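Local coordinates for SIRV coat protein (Sulfolobus islandicus rudivirus 1 variant YNP, PDB 3F2E) that is the coat protein of a rod-shaped archaeal virus, here its C-terminal four-helix-bundle domain, and probably helps build the viral shell, at residues 37-42 / 57-62. Numbering follows the deposited sequence.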
ATOM      1  N   LEU A  37       0.103   5.326  -2.693  1.00 14.54           N
ATOM      2  CA  LEU A  37      -0.608   6.169  -3.656  1.00 15.16           C
ATOM      3  C   LEU A  37      -1.216   5.333  -4.787  1.00 17.27           C
ATOM      4  O   LEU A  37      -2.357   5.571  -5.215  1.00 16.92           O
ATOM      5  CB  LEU A  37       0.324   7.240  -4.223  1.00 20.23           C
ATOM      6  CG  LEU A  37      -0.310   8.173  -5.258  1.00 26.34           C
ATOM      7  CD1 LEU A  37      -1.592   8.800  -4.721  1.00 28.90           C
ATOM      8  CD2 LEU A  37       0.681   9.245  -5.696  1.00 34.02           C
ATOM      9  N   LYS A  38      -0.461   4.351  -5.266  1.00 14.96           N
ATOM     10  CA  LYS A  38      -0.968   3.474  -6.324  1.00 13.47           C
ATOM     11  C   LYS A  38      -2.154   2.628  -5.844  1.00 14.13           C
ATOM     12  O   LYS A  38      -3.125   2.427  -6.580  1.00 15.65           O
ATOM     13  CB  LYS A  38       0.153   2.596  -6.892  1.00 12.69           C
ATOM     14  CG  LYS A  38       1.204   3.375  -7.686  1.00 16.44           C
ATOM     15  CD  LYS A  38       2.191   2.436  -8.368  1.00 17.39           C
ATOM     16  CE  LYS A  38       3.295   3.212  -9.062  1.00 25.03           C
ATOM     17  NZ  LYS A  38       2.747   4.128 -10.100  1.00 30.30           N
ATOM     18  N   VAL A  39      -2.084   2.136  -4.609  1.00 14.17           N
ATOM     19  CA  VAL A  39      -3.205   1.382  -4.049  1.00 13.58           C
ATOM     20  C   VAL A  39      -4.446   2.280  -3.926  1.00 13.62           C
ATOM     21  O   VAL A  39      -5.553   1.886  -4.303  1.00 16.21           O
ATOM     22  CB  VAL A  39      -2.842   0.739  -2.686  1.00 15.34           C
ATOM     23  CG1 VAL A  39      -4.081   0.129  -2.029  1.00 17.03           C
ATOM     24  CG2 VAL A  39      -1.745  -0.318  -2.873  1.00 15.39           C
ATOM     25  N   ALA A  40      -4.257   3.496  -3.420  1.00 13.70           N
ATOM     26  CA  ALA A  40      -5.373   4.432  -3.261  1.00 16.60           C
ATOM     27  C   ALA A  40      -6.032   4.775  -4.601  1.00 16.96           C
ATOM     28  O   ALA A  40      -7.263   4.787  -4.709  1.00 16.61           O
ATOM     29  CB  ALA A  40      -4.914   5.701  -2.538  1.00 17.00           C
ATOM     30  N   ARG A  41      -5.215   5.047  -5.616  1.00 16.94           N
ATOM     31  CA  ARG A  41      -5.735   5.349  -6.952  1.00 14.81           C
ATOM     32  C   ARG A  41      -6.517   4.175  -7.538  1.00 19.22           C
ATOM     33  O   ARG A  41      -7.566   4.365  -8.161  1.00 17.99           O
ATOM     34  CB  ARG A  41      -4.610   5.760  -7.901  1.00 21.02           C
ATOM     35  CG  ARG A  41      -4.255   7.231  -7.822  1.00 33.32           C
ATOM     36  CD  ARG A  41      -3.731   7.719  -9.157  1.00 39.88           C
ATOM     37  NE  ARG A  41      -2.524   7.000  -9.525  1.00 42.15           N
ATOM     38  CZ  ARG A  41      -1.296   7.441  -9.282  1.00 41.09           C
ATOM     39  NH1 ARG A  41      -0.251   6.714  -9.647  1.00 40.54           N
ATOM     40  NH2 ARG A  41      -1.116   8.611  -8.682  1.00 40.80           N
ATOM     41  N   ALA A  42      -5.996   2.964  -7.347  1.00 17.21           N
ATOM     42  CA  ALA A  42      -6.679   1.760  -7.810  1.00 13.18           C
ATOM     43  C   ALA A  42      -8.030   1.588  -7.118  1.00 18.00           C
ATOM     44  O   ALA A  42      -9.032   1.275  -7.762  1.00 16.64           O
ATOM     45  CB  ALA A  42      -5.810   0.534  -7.588  1.00 14.53           C
ATOM     46  N   ASN A  57      -2.326  -7.316  -5.532  1.00 12.65           N
ATOM     47  CA  ASN A  57      -1.416  -8.458  -5.546  1.00 12.90           C
ATOM     48  C   ASN A  57      -0.228  -8.230  -6.495  1.00 13.60           C
ATOM     49  O   ASN A  57       0.918  -8.560  -6.165  1.00 13.78           O
ATOM     50  CB  ASN A  57      -2.163  -9.744  -5.919  1.00 13.88           C
ATOM     51  CG  ASN A  57      -2.937 -10.337  -4.750  1.00 15.93           C
ATOM     52  OD1 ASN A  57      -2.616 -10.091  -3.585  1.00 17.73           O
ATOM     53  ND2 ASN A  57      -3.961 -11.137  -5.058  1.00 16.45           N
ATOM     54  N   GLY A  58      -0.505  -7.667  -7.669  1.00 12.55           N
ATOM     55  CA  GLY A  58       0.541  -7.366  -8.642  1.00 12.52           C
ATOM     56  C   GLY A  58       1.529  -6.332  -8.123  1.00 13.67           C
ATOM     57  O   GLY A  58       2.746  -6.512  -8.237  1.00 15.35           O
ATOM     58  N   LEU A  59       1.006  -5.255  -7.539  1.00 11.79           N
ATOM     59  CA  LEU A  59       1.855  -4.195  -6.992  1.00 11.47           C
ATOM     60  C   LEU A  59       2.738  -4.733  -5.865  1.00 14.59           C
ATOM     61  O   LEU A  59       3.918  -4.392  -5.782  1.00 12.88           O
ATOM     62  CB  LEU A  59       1.009  -3.022  -6.481  1.00 13.78           C
ATOM     63  CG  LEU A  59       0.296  -2.158  -7.527  1.00 13.74           C
ATOM     64  CD1 LEU A  59      -0.679  -1.206  -6.863  1.00 16.43           C
ATOM     65  CD2 LEU A  59       1.309  -1.397  -8.389  1.00 16.36           C
ATOM     66  N   LYS A  60       2.165  -5.565  -4.993  1.00 13.44           N
ATOM     67  CA  LYS A  60       2.938  -6.152  -3.890  1.00 11.22           C
ATOM     68  C   LYS A  60       4.131  -6.928  -4.436  1.00 14.06           C
ATOM     69  O   LYS A  60       5.280  -6.696  -4.046  1.00 14.25           O
ATOM     70  CB  LYS A  60       2.069  -7.074  -3.032  1.00 12.35           C
ATOM     71  CG  LYS A  60       1.113  -6.349  -2.079  1.00 13.00           C
ATOM     72  CD  LYS A  60       0.218  -7.348  -1.362  1.00 14.07           C
ATOM     73  CE  LYS A  60      -0.651  -6.684  -0.302  1.00 14.29           C
ATOM     74  NZ  LYS A  60      -1.588  -7.698   0.295  1.00 13.04           N
ATOM     75  N   ALA A  61       3.852  -7.849  -5.356  1.00 13.14           N
ATOM     76  CA  ALA A  61       4.905  -8.659  -5.948  1.00 14.96           C
ATOM     77  C   ALA A  61       5.969  -7.786  -6.630  1.00 13.94           C
ATOM     78  O   ALA A  61       7.167  -8.024  -6.465  1.00 15.60           O
ATOM     79  CB  ALA A  61       4.306  -9.661  -6.935  1.00 15.56           C
ATOM     80  N   TYR A  62       5.531  -6.779  -7.384  1.00 14.54           N
ATOM     81  CA  TYR A  62       6.466  -5.891  -8.069  1.00 14.10           C
ATOM     82  C   TYR A  62       7.353  -5.102  -7.101  1.00 16.33           C
ATOM     83  O   TYR A  62       8.563  -4.997  -7.310  1.00 16.83           O
ATOM     84  CB  TYR A  62       5.750  -4.927  -9.022  1.00 12.65           C
ATOM     85  CG  TYR A  62       6.733  -4.183  -9.900  1.00 14.56           C
ATOM     86  CD1 TYR A  62       7.277  -2.964  -9.493  1.00 17.25           C
ATOM     87  CD2 TYR A  62       7.137  -4.712 -11.122  1.00 17.80           C
ATOM     88  CE1 TYR A  62       8.194  -2.286 -10.288  1.00 21.82           C
ATOM     89  CE2 TYR A  62       8.059  -4.046 -11.923  1.00 17.25           C
ATOM     90  CZ  TYR A  62       8.577  -2.832 -11.501  1.00 24.06           C
ATOM     91  OH  TYR A  62       9.484  -2.165 -12.299  1.00 27.77           O
TER
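L59 reaches from helix 50-67 across to helix 29-46, where its two methyls settle on K38 and V39. One branch, CD1, does the inner work: it lies 3.9 Å from CB of K38 and 4.2 Å from CG2 of V39, so a single methyl touches both neighbours near the closest pair of alpha carbons of segments 37-42 and 57-62, V39 CA to L59 CA at 8.1 Å. The other branch, CD2, rests against the aliphatic stem of K38, 3.9 Å from its CD. The CB bond of L59 points toward segment 37-42, and chi1 of -70° with chi2 of 170° sets the two methyls at separate points along K38; the two side chains cross at about a right angle. V39 and L59 are buried: F35, on the same helix as K38, also touches L59, and V39 meets T82 of helix 71-82, which ties the pair to the rest of the four-helix bundle. K38 forms the exposed side. Beyond CD its end leads away from segment 57-62, though the side chain also touches Y63 of helix 50-67, and its NZ hydrogen-bonds a citrate, probably from the crystallisation liquor, that NE of R41 also binds. Between these two segments the contact is thus apolar, made of methyls and lysine methylenes, while the lysine's amino end, probably charged, lies at the exposed side and here meets a citrate.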